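Local coordinates for protein putative NADPH-dependent oxidoreductase (Desulfitobacterium hafniense DCB-2, PDB 3DB2) that probably acts as an NADPH-dependent oxidoreductase of the GFO/IDH/MocA type, joining a nucleotide-binding Rossmann domain to a second domain built on a mixed beta-sheet, at residues E28-V33 with V67-I72; K136-T141 with L273-F278; I187-F192 with G239-N244; K119-H124 with V307-D312. All blocks are in the same frame, centred on the assembly; numbering follows the deposited sequence.

Contact 1 of 4, residues E28-V33 with V67-I72; sequences EKLKLV and VEMVII
With CG of Met69 anti to the backbone N (chi1 -179°), this selenomethionine reaches out over the sheet toward Leu30, and a bend at its third torsion (chi3 -36°) turns the terminal methyl to that neighbour. Leu30 is set differently: CG lies beside the backbone N and anti to the carbonyl carbon (chi1 -50°), and CD2 is the branch that receives Met69 CE, at 4.1 Å. The two side chains meet at a slant, methyl against methyl, and the selenium takes no direct part. A second apolar touch lies where strand 69-72 is about to begin. Val67 CG2 rests against the fork of Val33, 4.0 Å from Val33 CB and equally close to Val33 CG1. Here the chains come nearer to each other, with 6.7 Å between the CA atoms of Val33 and Val67, against 9.6 Å between those of Leu30 and Met69. No hydrogen bond joins the two segments, because strand 6-11 runs between them in the parallel Rossmann sheet and shares backbone hydrogen bonds with Lys31 and Val33. Met69 therefore has to pass over that strand, where it also lies on Val8. Helix 302-316 covers this face of the sheet, with Val307 and Ala311 against Leu30 and Val310 against Met69, while strand 92-96 borders Met69 through Tyr94.

Contact 2 of 4, residues K136-T141 with L273-F278; sequences KEMIDT and LIKREF
Met138, a selenomethionine, carries the contact between helix 130-140 and strand 271-278. Its CG stands anti to the carbonyl carbon (chi1 -67°), the chain runs on extended to the selenium, and a turn at the last torsion (chi3 98°) swings the methyl across the stem of Lys275. Met138 CE lies 3.7 Å from Lys275 CE and 4.0 Å from Lys275 CD, so the lysine meets it with its aliphatic part. Leu273 gives a looser apolar contact, its CD2 4.4 Å from Met138 SE. Lys275 itself is stretched out from CG onward, which carries NZ beyond the methyl to a salt bridge with Glu143; a weak bond to Glu277 OE1, 3.5 Å from Lys275 NZ, adds to it. Thr141 OG1 turns back to Glu137 O at 2.8 Å, so this carbonyl accepts from both the hydroxyl and the backbone N of Thr141. Outside the segments, Arg276 bonds through NH1 to Gly239 O of the second subunit, and Phe278 packs on Pro238 of that subunit. The packing of a helix on one face of a mixed sheet is consistent with the GFO/IDH/MocA C-terminal domain; here strand 271-278 of that sheet also reaches the second subunit.

Contact 3 of 4, residues I187-F192 with G239-N244; sequences IDNLQF and GVFSIN
Asn189 ND2 meets two apolar side chains of strand 240-247. It stands at the edge of the Phe241 ring, near the ring plane and 3.7 Å from CZ, so the ring face is not what it touches. The amide and ring planes are 69° apart, and the two side chains approach from opposite directions. Ile243 comes across at about a right angle, placing CD1 4.0 Å from Asn189 ND2; its CG1 is anti to the carbonyl carbon (chi1 -51°), which sends this branch out toward the helix. Ile243 has no side-chain acceptor, and at the ring edge the amide does not meet the pi face of Phe241. The amide nitrogen, buried among them, is satisfied instead by Gln186 OE1 and Ser126 OG, and these two acceptors help fix the rotation of the amide. The contact thus seats helix 183-194 on the mixed sheet of the GFO/IDH/MocA C-terminal domain, in which strand 240-247 runs between strands 147-155 and 250-256. Ile243 is shared with a second helix, 130-140, whose Leu132 and Met135 pack on it. Phe241 is held by an edge-to-face stack with Phe154 and by packing on Tyr254 and Leu256. Asp188, the residue before Asn189, is held by a salt bridge to Arg127 and a hydrogen bond from Asn330. At the start of the strand, Val240 packs on Asn251 of the second subunit.

Contact 4 of 4, residues K119-H124 with V307-D312; sequences KFLCGH and VEEVAD
Strand 120-123, the outermost strand of the parallel Rossmann sheet at this end, is covered by helix 302-316 chiefly through Leu121 and Val310. Leu121 CB lies 3.6 Å from Val310 CG2, and the same valine methyl also touches Leu121 CD2 at 3.8 Å, so one branch of Val310 sits against both CB and one terminal methyl of the leucine. The other branch, CG1, is 4.4 Å from Lys119 CB; beyond this point the lysine leads away, and its NZ bonds to Gly318 O. Glu309 crosses Leu121 at about a right angle. With CG anti to the backbone N (chi1 160°) and an extended chain, it brings OE2 to 3.8 Å from Leu121 CD1. That oxygen is not left to the leucine methyls, since Arg128 forms a salt bridge with it and the backbone N of Glu321 donates to it. At the far end of the strand, His124 ND1 donates to Cys122 O at 2.9 Å, arriving from above the carbonyl plane. Helix 302-316 follows the last long strand of the mixed sheet, so here the chain returns from the second domain to pack on the first, as in two-domain oxidoreductases of the GFO/IDH/MocA type.

Contacts 1 and 4 both reach the Rossmann sheet; helix 302-316 is a partner in contact 4 and covers contact 1, and Lys29 NZ forms a 2.6 Å salt bridge with Asp312 OD1 between them. Contacts 2 and 3 each set a helix on the mixed sheet of the other domain, and both border the second subunit. Contact 1 is purely apolar and mostly buried; contact 3, whose touching residues are all buried, places an amide among hydrocarbon. Contact 4 is the one that is partly buried; contact 2 is largely buried but takes in the stem of a lysine; in both, charged ends find partners elsewhere. Contacts 3 and 4 touch where Asp188 OD2 lies 3.5 Å from His124 CB.

Contact 1 of 4, residues E28-V33 with V67-I72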
loop_
_atom_site.group_PDB
_atom_site.type_symbol
_atom_site.label_atom_id
_atom_site.label_comp_id
_atom_site.label_asym_id
_atom_site.label_seq_id
_atom_site.Cartn_x
_atom_site.Cartn_y
_atom_site.Cartn_z
ATOM N N GLU C 28 -34.031 20.648 6.175
ATOM C CA GLU C 28 -35.444 20.777 6.511
ATOM C C GLU C 28 -35.887 19.771 7.555
ATOM O O GLU C 28 -36.979 19.847 8.118
ATOM C CB GLU C 28 -36.278 20.583 5.238
ATOM C CG GLU C 28 -35.955 21.601 4.153
ATOM C CD GLU C 28 -36.163 23.029 4.623
ATOM O OE1 GLU C 28 -35.459 23.474 5.556
ATOM O OE2 GLU C 28 -37.044 23.709 4.055
ATOM N N LYS C 29 -35.046 18.771 7.830
ATOM C CA LYS C 29 -35.361 17.712 8.777
ATOM C C LYS C 29 -34.922 18.059 10.192
ATOM O O LYS C 29 -35.307 17.360 11.122
ATOM C CB LYS C 29 -34.717 16.389 8.308
ATOM C CG LYS C 29 -35.328 15.956 6.973
ATOM C CD LYS C 29 -34.616 14.809 6.301
ATOM C CE LYS C 29 -35.570 13.756 5.752
ATOM N NZ LYS C 29 -34.813 12.544 5.313
ATOM N N LEU C 30 -34.137 19.126 10.338
ATOM C CA LEU C 30 -33.498 19.490 11.581
ATOM C C LEU C 30 -33.802 20.943 11.956
ATOM O O LEU C 30 -33.974 21.758 11.060
ATOM C CB LEU C 30 -31.977 19.355 11.474
ATOM C CG LEU C 30 -31.422 18.044 10.929
ATOM C CD1 LEU C 30 -29.934 18.098 10.644
ATOM C CD2 LEU C 30 -31.688 16.920 11.935
ATOM N N LYS C 31 -33.817 21.187 13.257
ATOM C CA LYS C 31 -33.926 22.508 13.870
ATOM C C LYS C 31 -32.924 22.642 15.011
ATOM O O LYS C 31 -33.037 21.967 16.035
ATOM C CB LYS C 31 -35.349 22.757 14.384
ATOM C CG LYS C 31 -35.523 23.878 15.369
ATOM C CD LYS C 31 -36.530 23.585 16.463
ATOM N N LEU C 32 -31.908 23.482 14.849
ATOM C CA LEU C 32 -30.997 23.753 15.956
ATOM C C LEU C 32 -31.684 24.656 16.985
ATOM O O LEU C 32 -31.972 25.811 16.668
ATOM C CB LEU C 32 -29.722 24.373 15.449
ATOM C CG LEU C 32 -28.486 24.660 16.280
ATOM C CD1 LEU C 32 -28.086 23.605 17.286
ATOM C CD2 LEU C 32 -27.288 24.855 15.338
ATOM N N VAL C 33 -31.897 24.109 18.168
ATOM C CA VAL C 33 -32.556 24.706 19.312
ATOM C C VAL C 33 -31.584 25.399 20.256
ATOM O O VAL C 33 -31.703 26.568 20.652
ATOM C CB VAL C 33 -33.296 23.616 20.132
ATOM C CG1 VAL C 33 -33.908 24.245 21.376
ATOM C CG2 VAL C 33 -34.356 22.892 19.334
ATOM N N VAL C 67 -35.444 19.503 22.557
ATOM C CA VAL C 67 -34.164 18.887 22.155
ATOM C C VAL C 67 -34.371 17.371 22.094
ATOM O O VAL C 67 -34.526 16.757 23.143
ATOM C CB VAL C 67 -33.010 19.257 23.085
ATOM C CG1 VAL C 67 -31.810 18.337 22.877
ATOM C CG2 VAL C 67 -32.616 20.696 22.811
ATOM N N GLU C 68 -34.399 16.834 20.874
ATOM C CA GLU C 68 -34.631 15.409 20.685
ATOM C C GLU C 68 -33.307 14.647 20.501
ATOM O O GLU C 68 -33.233 13.466 20.855
ATOM C CB GLU C 68 -35.561 15.145 19.499
ATOM C CG GLU C 68 -36.838 15.974 19.520
ATOM C CD GLU C 68 -37.753 15.639 18.362
ATOM O OE1 GLU C 68 -38.232 14.484 18.332
ATOM O OE2 GLU C 68 -37.995 16.523 17.513
HETATM N N MSE C 69 -32.335 15.333 19.928
HETATM C CA MSE C 69 -31.057 14.719 19.578
HETATM C C MSE C 69 -29.930 15.690 19.956
HETATM O O MSE C 69 -30.045 16.904 19.745
HETATM C CB MSE C 69 -30.940 14.537 18.055
HETATM C CG MSE C 69 -29.626 13.878 17.625
HETATM SE SE MSE C 69 -29.137 14.256 15.766
HETATM C CE MSE C 69 -30.884 14.255 14.966
ATOM N N VAL C 70 -28.841 15.151 20.474
ATOM C CA VAL C 70 -27.638 15.953 20.690
ATOM C C VAL C 70 -26.570 15.591 19.651
ATOM O O VAL C 70 -26.440 14.457 19.207
ATOM C CB VAL C 70 -27.056 15.783 22.096
ATOM C CG1 VAL C 70 -28.036 16.290 23.159
ATOM C CG2 VAL C 70 -26.718 14.325 22.388
ATOM N N ILE C 71 -25.787 16.609 19.308
ATOM C CA ILE C 71 -24.690 16.503 18.334
ATOM C C ILE C 71 -23.403 16.803 19.084
ATOM O O ILE C 71 -23.085 17.963 19.384
ATOM C CB ILE C 71 -24.980 17.441 17.165
ATOM C CG1 ILE C 71 -26.277 17.034 16.419
ATOM C CG2 ILE C 71 -23.792 17.532 16.208
ATOM C CD1 ILE C 71 -26.758 18.037 15.422
ATOM N N ILE C 72 -22.670 15.759 19.452
ATOM C CA ILE C 72 -21.556 15.790 20.374
ATOM C C ILE C 72 -20.230 15.870 19.635
ATOM O O ILE C 72 -19.817 14.916 18.972
ATOM C CB ILE C 72 -21.566 14.551 21.304
ATOM C CG1 ILE C 72 -22.873 14.493 22.100
ATOM C CG2 ILE C 72 -20.359 14.462 22.226
ATOM C CD1 ILE C 72 -23.090 13.198 22.851
#

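Contact 2 of 4, residues K136-T141 with L273-F278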
loop_
_atom_site.group_PDB
_atom_site.type_symbol
_atom_site.label_atom_id
_atom_site.label_comp_id
_atom_site.label_asym_id
_atom_site.label_seq_id
_atom_site.Cartn_x
_atom_site.Cartn_y
_atom_site.Cartn_z
ATOM N N LYS C 136 -18.838 0.552 -3.370
ATOM C CA LYS C 136 -19.556 -0.478 -2.655
ATOM C C LYS C 136 -20.465 -1.222 -3.633
ATOM O O LYS C 136 -20.510 -2.465 -3.691
ATOM C CB LYS C 136 -20.350 0.133 -1.490
ATOM C CG LYS C 136 -21.095 -0.909 -0.662
ATOM C CD LYS C 136 -20.109 -1.970 -0.197
ATOM C CE LYS C 136 -20.593 -2.649 1.078
ATOM N NZ LYS C 136 -20.122 -4.061 1.122
ATOM N N GLU C 137 -21.186 -0.470 -4.431
ATOM C CA GLU C 137 -22.041 -1.039 -5.482
ATOM C C GLU C 137 -21.227 -1.929 -6.413
ATOM O O GLU C 137 -21.608 -3.086 -6.654
ATOM C CB GLU C 137 -22.680 0.091 -6.252
ATOM C CG GLU C 137 -23.833 -0.171 -7.198
ATOM C CD GLU C 137 -24.582 1.156 -7.386
ATOM O OE1 GLU C 137 -25.487 1.426 -6.568
ATOM O OE2 GLU C 137 -24.233 1.912 -8.319
HETATM N N MSE C 138 -20.105 -1.392 -6.905
HETATM C CA MSE C 138 -19.284 -2.137 -7.864
HETATM C C MSE C 138 -18.762 -3.428 -7.275
HETATM O O MSE C 138 -18.670 -4.467 -7.945
HETATM C CB MSE C 138 -18.165 -1.268 -8.424
HETATM C CG MSE C 138 -18.696 -0.133 -9.289
HETATM SE SE MSE C 138 -17.357 1.208 -9.752
HETATM C CE MSE C 138 -16.917 0.543 -11.531
ATOM N N ILE C 139 -18.417 -3.406 -5.987
ATOM C CA ILE C 139 -17.955 -4.610 -5.304
ATOM C C ILE C 139 -19.119 -5.554 -5.060
ATOM O O ILE C 139 -19.003 -6.772 -5.213
ATOM C CB ILE C 139 -17.282 -4.220 -3.974
ATOM C CG1 ILE C 139 -15.950 -3.477 -4.189
ATOM C CG2 ILE C 139 -17.101 -5.392 -3.031
ATOM C CD1 ILE C 139 -15.436 -2.815 -2.925
ATOM N N ASP C 140 -20.284 -5.051 -4.645
ATOM C CA ASP C 140 -21.322 -5.977 -4.215
ATOM C C ASP C 140 -21.940 -6.733 -5.384
ATOM O O ASP C 140 -22.230 -7.920 -5.229
ATOM C CB ASP C 140 -22.417 -5.252 -3.442
ATOM C CG ASP C 140 -21.960 -5.015 -2.001
ATOM O OD1 ASP C 140 -20.899 -5.550 -1.605
ATOM O OD2 ASP C 140 -22.705 -4.279 -1.315
ATOM N N THR C 141 -22.117 -6.049 -6.498
ATOM C CA THR C 141 -22.650 -6.604 -7.726
ATOM C C THR C 141 -21.564 -7.423 -8.420
ATOM O O THR C 141 -21.860 -8.081 -9.408
ATOM C CB THR C 141 -23.135 -5.545 -8.716
ATOM O OG1 THR C 141 -22.070 -4.610 -8.973
ATOM C CG2 THR C 141 -24.227 -4.604 -8.215
ATOM N N LEU C 273 -12.311 8.711 -9.422
ATOM C CA LEU C 273 -12.366 7.246 -9.320
ATOM C C LEU C 273 -12.053 6.694 -10.714
ATOM O O LEU C 273 -12.707 7.127 -11.653
ATOM C CB LEU C 273 -13.701 6.761 -8.806
ATOM C CG LEU C 273 -13.952 5.245 -8.746
ATOM C CD1 LEU C 273 -12.980 4.534 -7.827
ATOM C CD2 LEU C 273 -15.387 4.940 -8.351
ATOM N N ILE C 274 -11.087 5.788 -10.778
ATOM C CA ILE C 274 -10.709 5.263 -12.110
ATOM C C ILE C 274 -10.834 3.763 -12.023
ATOM O O ILE C 274 -10.479 3.177 -11.012
ATOM C CB ILE C 274 -9.320 5.775 -12.484
ATOM C CG1 ILE C 274 -9.330 7.245 -12.974
ATOM C CG2 ILE C 274 -8.659 4.826 -13.471
ATOM C CD1 ILE C 274 -9.518 7.329 -14.483
ATOM N N LYS C 275 -11.386 3.139 -13.055
ATOM C CA LYS C 275 -11.506 1.715 -13.227
ATOM C C LYS C 275 -10.475 1.228 -14.261
ATOM O O LYS C 275 -10.422 1.744 -15.377
ATOM C CB LYS C 275 -12.889 1.317 -13.734
ATOM C CG LYS C 275 -13.257 -0.144 -13.719
ATOM C CD LYS C 275 -14.514 -0.391 -14.573
ATOM C CE LYS C 275 -15.302 -1.598 -14.083
ATOM N NZ LYS C 275 -16.391 -1.954 -15.036
ATOM N N ARG C 276 -9.691 0.249 -13.862
ATOM C CA ARG C 276 -8.725 -0.379 -14.761
ATOM C C ARG C 276 -9.265 -1.754 -15.137
ATOM O O ARG C 276 -9.437 -2.584 -14.234
ATOM C CB ARG C 276 -7.341 -0.482 -14.130
ATOM C CG ARG C 276 -6.380 -1.280 -15.039
ATOM C CD ARG C 276 -4.961 -1.239 -14.452
ATOM N NE ARG C 276 -4.498 0.147 -14.597
ATOM C CZ ARG C 276 -3.275 0.529 -14.233
ATOM N NH1 ARG C 276 -2.455 -0.384 -13.722
ATOM N NH2 ARG C 276 -2.923 1.797 -14.396
ATOM N N GLU C 277 -9.550 -1.990 -16.423
ATOM C CA GLU C 277 -10.214 -3.246 -16.773
ATOM C C GLU C 277 -9.642 -3.790 -18.067
ATOM O O GLU C 277 -8.976 -3.022 -18.756
ATOM C CB GLU C 277 -11.724 -3.022 -16.947
ATOM C CG GLU C 277 -11.970 -2.035 -18.071
ATOM C CD GLU C 277 -13.411 -1.734 -18.371
ATOM O OE1 GLU C 277 -14.273 -2.370 -17.745
ATOM O OE2 GLU C 277 -13.636 -0.848 -19.222
ATOM N N PHE C 278 -9.901 -5.052 -18.369
ATOM C CA PHE C 278 -9.467 -5.617 -19.642
ATOM C C PHE C 278 -10.361 -5.015 -20.725
ATOM O O PHE C 278 -11.564 -4.950 -20.491
ATOM C CB PHE C 278 -9.538 -7.138 -19.668
ATOM C CG PHE C 278 -8.785 -7.809 -18.537
ATOM C CD1 PHE C 278 -7.400 -7.898 -18.607
ATOM C CD2 PHE C 278 -9.458 -8.313 -17.443
ATOM C CE1 PHE C 278 -6.703 -8.502 -17.578
ATOM C CE2 PHE C 278 -8.766 -8.934 -16.418
ATOM C CZ PHE C 278 -7.384 -9.015 -16.494
#

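Contact 3 of 4, residues I187-F192 with G239-N244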
loop_
_atom_site.group_PDB
_atom_site.type_symbol
_atom_site.label_atom_id
_atom_site.label_comp_id
_atom_site.label_asym_id
_atom_site.label_seq_id
_atom_site.Cartn_x
_atom_site.Cartn_y
_atom_site.Cartn_z
ATOM N N ILE C 187 -10.249 2.804 8.264
ATOM C CA ILE C 187 -10.723 1.592 8.910
ATOM C C ILE C 187 -12.218 1.386 8.755
ATOM O O ILE C 187 -12.720 0.282 8.450
ATOM C CB ILE C 187 -10.324 1.585 10.400
ATOM C CG1 ILE C 187 -8.783 1.563 10.485
ATOM C CG2 ILE C 187 -10.984 0.455 11.159
ATOM C CD1 ILE C 187 -8.288 1.756 11.894
ATOM N N ASP C 188 -12.998 2.444 8.925
ATOM C CA ASP C 188 -14.439 2.355 8.688
ATOM C C ASP C 188 -14.696 2.096 7.201
ATOM O O ASP C 188 -15.532 1.213 6.925
ATOM C CB ASP C 188 -15.171 3.603 9.156
ATOM C CG ASP C 188 -16.675 3.352 9.035
ATOM O OD1 ASP C 188 -17.209 2.542 9.833
ATOM O OD2 ASP C 188 -17.264 3.960 8.126
ATOM N N ASN C 189 -14.018 2.809 6.305
ATOM C CA ASN C 189 -14.221 2.516 4.887
ATOM C C ASN C 189 -13.940 1.058 4.576
ATOM O O ASN C 189 -14.670 0.439 3.802
ATOM C CB ASN C 189 -13.365 3.421 3.992
ATOM C CG ASN C 189 -13.895 4.844 4.008
ATOM O OD1 ASN C 189 -15.060 5.076 4.329
ATOM N ND2 ASN C 189 -13.013 5.764 3.640
ATOM N N LEU C 190 -12.892 0.494 5.150
ATOM C CA LEU C 190 -12.474 -0.877 4.859
ATOM C C LEU C 190 -13.484 -1.913 5.324
ATOM O O LEU C 190 -13.780 -2.894 4.651
ATOM C CB LEU C 190 -11.115 -1.157 5.522
ATOM C CG LEU C 190 -9.926 -0.491 4.806
ATOM C CD1 LEU C 190 -8.674 -0.511 5.674
ATOM C CD2 LEU C 190 -9.675 -1.193 3.485
ATOM N N GLN C 191 -14.057 -1.724 6.513
ATOM C CA GLN C 191 -15.046 -2.693 6.995
ATOM C C GLN C 191 -16.409 -2.430 6.375
ATOM O O GLN C 191 -17.212 -3.347 6.239
ATOM C CB GLN C 191 -15.037 -2.658 8.522
ATOM C CG GLN C 191 -13.709 -3.174 9.091
ATOM C CD GLN C 191 -13.698 -3.346 10.605
ATOM O OE1 GLN C 191 -13.567 -4.433 11.155
ATOM N NE2 GLN C 191 -13.799 -2.249 11.356
ATOM N N PHE C 192 -16.699 -1.200 5.956
ATOM C CA PHE C 192 -17.882 -0.924 5.148
ATOM C C PHE C 192 -17.840 -1.680 3.822
ATOM O O PHE C 192 -18.780 -2.328 3.349
ATOM C CB PHE C 192 -17.977 0.571 4.883
ATOM C CG PHE C 192 -18.927 0.977 3.780
ATOM C CD1 PHE C 192 -20.286 0.719 3.944
ATOM C CD2 PHE C 192 -18.493 1.608 2.625
ATOM C CE1 PHE C 192 -21.176 1.080 2.954
ATOM C CE2 PHE C 192 -19.378 1.946 1.618
ATOM C CZ PHE C 192 -20.725 1.672 1.801
ATOM N N GLY C 239 -0.518 15.843 1.951
ATOM C CA GLY C 239 -1.777 15.146 2.094
ATOM C C GLY C 239 -2.100 14.177 0.962
ATOM O O GLY C 239 -1.994 14.487 -0.229
ATOM N N VAL C 240 -2.513 12.973 1.344
ATOM C CA VAL C 240 -2.964 11.933 0.428
ATOM C C VAL C 240 -4.150 11.227 1.119
ATOM O O VAL C 240 -4.027 10.957 2.318
ATOM C CB VAL C 240 -1.962 10.822 0.097
ATOM C CG1 VAL C 240 -2.574 9.749 -0.818
ATOM C CG2 VAL C 240 -0.694 11.383 -0.517
ATOM N N PHE C 241 -5.191 10.986 0.343
ATOM C CA PHE C 241 -6.311 10.141 0.737
ATOM C C PHE C 241 -6.608 9.267 -0.496
ATOM O O PHE C 241 -7.156 9.790 -1.467
ATOM C CB PHE C 241 -7.556 10.871 1.171
ATOM C CG PHE C 241 -8.705 10.088 1.763
ATOM C CD1 PHE C 241 -9.476 9.173 1.049
ATOM C CD2 PHE C 241 -9.061 10.277 3.094
ATOM C CE1 PHE C 241 -10.516 8.448 1.572
ATOM C CE2 PHE C 241 -10.096 9.545 3.648
ATOM C CZ PHE C 241 -10.821 8.638 2.909
ATOM N N SER C 242 -6.290 7.980 -0.363
ATOM C CA SER C 242 -6.501 7.079 -1.501
ATOM C C SER C 242 -7.006 5.710 -1.062
ATOM O O SER C 242 -6.806 5.290 0.065
ATOM C CB SER C 242 -5.202 6.953 -2.286
ATOM O OG SER C 242 -4.144 6.487 -1.483
ATOM N N ILE C 243 -7.689 5.026 -1.996
ATOM C CA ILE C 243 -8.150 3.666 -1.831
ATOM C C ILE C 243 -7.977 2.966 -3.197
ATOM O O ILE C 243 -8.454 3.481 -4.220
ATOM C CB ILE C 243 -9.622 3.586 -1.398
ATOM C CG1 ILE C 243 -9.953 4.460 -0.185
ATOM C CG2 ILE C 243 -10.081 2.149 -1.137
ATOM C CD1 ILE C 243 -11.348 4.304 0.363
ATOM N N ASN C 244 -7.282 1.851 -3.176
ATOM C CA ASN C 244 -7.064 1.042 -4.372
ATOM C C ASN C 244 -7.710 -0.309 -4.026
ATOM O O ASN C 244 -7.420 -0.908 -2.997
ATOM C CB ASN C 244 -5.610 0.806 -4.735
ATOM C CG ASN C 244 -4.838 2.100 -4.945
ATOM O OD1 ASN C 244 -5.369 3.027 -5.518
ATOM N ND2 ASN C 244 -3.611 2.160 -4.491
#

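Contact 4 of 4, residues K119-H124 with V307-D312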
loop_
_atom_site.group_PDB
_atom_site.type_symbol
_atom_site.label_atom_id
_atom_site.label_comp_id
_atom_site.label_asym_id
_atom_site.label_seq_id
_atom_site.Cartn_x
_atom_site.Cartn_y
_atom_site.Cartn_z
ATOM N N LYS C 119 -31.541 6.035 19.847
ATOM C CA LYS C 119 -30.861 6.050 18.592
ATOM C C LYS C 119 -29.448 6.614 18.815
ATOM O O LYS C 119 -29.202 7.549 19.580
ATOM C CB LYS C 119 -31.557 6.880 17.527
ATOM C CG LYS C 119 -32.999 6.464 17.277
ATOM C CD LYS C 119 -33.195 4.961 17.422
ATOM C CE LYS C 119 -34.539 4.581 16.791
ATOM N NZ LYS C 119 -34.598 3.121 16.499
ATOM N N PHE C 120 -28.514 6.013 18.107
ATOM C CA PHE C 120 -27.099 6.356 18.200
ATOM C C PHE C 120 -26.459 6.278 16.821
ATOM O O PHE C 120 -26.648 5.221 16.205
ATOM C CB PHE C 120 -26.430 5.414 19.179
ATOM C CG PHE C 120 -24.918 5.568 19.244
ATOM C CD1 PHE C 120 -24.384 6.503 20.122
ATOM C CD2 PHE C 120 -24.052 4.814 18.465
ATOM C CE1 PHE C 120 -23.024 6.690 20.170
ATOM C CE2 PHE C 120 -22.686 5.003 18.512
ATOM C CZ PHE C 120 -22.181 5.938 19.382
ATOM N N LEU C 121 -25.707 7.299 16.460
ATOM C CA LEU C 121 -24.794 7.268 15.306
ATOM C C LEU C 121 -23.443 7.806 15.759
ATOM O O LEU C 121 -23.313 8.863 16.386
ATOM C CB LEU C 121 -25.368 7.990 14.094
ATOM C CG LEU C 121 -24.549 8.031 12.805
ATOM C CD1 LEU C 121 -24.398 6.644 12.204
ATOM C CD2 LEU C 121 -25.171 8.967 11.767
ATOM N N CYS C 122 -22.379 7.063 15.437
ATOM C CA CYS C 122 -21.015 7.581 15.571
ATOM C C CYS C 122 -20.564 7.968 14.168
ATOM O O CYS C 122 -20.404 7.110 13.307
ATOM C CB CYS C 122 -20.087 6.561 16.217
ATOM S SG CYS C 122 -18.406 7.195 16.367
ATOM N N GLY C 123 -20.412 9.231 13.845
ATOM C CA GLY C 123 -20.239 9.773 12.548
ATOM C C GLY C 123 -18.888 9.552 11.910
ATOM O O GLY C 123 -17.997 10.366 12.047
ATOM N N HIS C 124 -18.764 8.469 11.144
ATOM C CA HIS C 124 -17.728 8.218 10.147
ATOM C C HIS C 124 -18.310 8.529 8.767
ATOM O O HIS C 124 -18.980 7.689 8.177
ATOM C CB HIS C 124 -17.268 6.769 10.191
ATOM C CG HIS C 124 -16.946 6.235 11.539
ATOM N ND1 HIS C 124 -17.854 6.042 12.545
ATOM C CD2 HIS C 124 -15.758 5.836 12.030
ATOM C CE1 HIS C 124 -17.253 5.553 13.601
ATOM N NE2 HIS C 124 -15.975 5.413 13.314
ATOM N N VAL C 307 -26.206 13.320 9.818
ATOM C CA VAL C 307 -27.083 13.856 10.868
ATOM C C VAL C 307 -28.551 13.619 10.537
ATOM O O VAL C 307 -29.367 13.221 11.382
ATOM C CB VAL C 307 -26.770 15.349 11.112
ATOM C CG1 VAL C 307 -27.591 15.901 12.276
ATOM C CG2 VAL C 307 -25.266 15.539 11.362
ATOM N N GLU C 308 -28.936 13.820 9.277
ATOM C CA GLU C 308 -30.281 13.585 8.794
ATOM C C GLU C 308 -30.765 12.140 8.977
ATOM O O GLU C 308 -31.959 11.893 9.176
ATOM C CB GLU C 308 -30.435 13.932 7.303
ATOM C CG GLU C 308 -30.539 15.446 7.077
ATOM C CD GLU C 308 -30.605 15.782 5.602
ATOM O OE1 GLU C 308 -30.246 14.938 4.740
ATOM O OE2 GLU C 308 -31.020 16.909 5.273
ATOM N N GLU C 309 -29.832 11.191 8.903
ATOM C CA GLU C 309 -30.164 9.788 9.074
ATOM C C GLU C 309 -30.659 9.562 10.502
ATOM O O GLU C 309 -31.540 8.754 10.809
ATOM C CB GLU C 309 -28.932 8.921 8.832
ATOM C CG GLU C 309 -28.978 7.520 9.417
ATOM C CD GLU C 309 -27.975 6.581 8.772
ATOM O OE1 GLU C 309 -28.076 6.318 7.549
ATOM O OE2 GLU C 309 -27.071 6.126 9.488
ATOM N N VAL C 310 -30.049 10.274 11.456
ATOM C CA VAL C 310 -30.492 10.045 12.845
ATOM C C VAL C 310 -31.941 10.539 12.991
ATOM O O VAL C 310 -32.775 9.869 13.592
ATOM C CB VAL C 310 -29.579 10.691 13.884
ATOM C CG1 VAL C 310 -30.027 10.335 15.306
ATOM C CG2 VAL C 310 -28.137 10.239 13.695
ATOM N N ALA C 311 -32.214 11.709 12.434
ATOM C CA ALA C 311 -33.529 12.310 12.417
ATOM C C ALA C 311 -34.531 11.391 11.716
ATOM O O ALA C 311 -35.634 11.233 12.232
ATOM C CB ALA C 311 -33.560 13.644 11.690
ATOM N N ASP C 312 -34.101 10.817 10.593
ATOM C CA ASP C 312 -34.976 9.872 9.884
ATOM C C ASP C 312 -35.317 8.689 10.774
ATOM O O ASP C 312 -36.481 8.269 10.840
ATOM C CB ASP C 312 -34.327 9.385 8.595
ATOM C CG ASP C 312 -34.466 10.391 7.469
ATOM O OD1 ASP C 312 -35.008 11.480 7.695
ATOM O OD2 ASP C 312 -34.026 10.102 6.337
#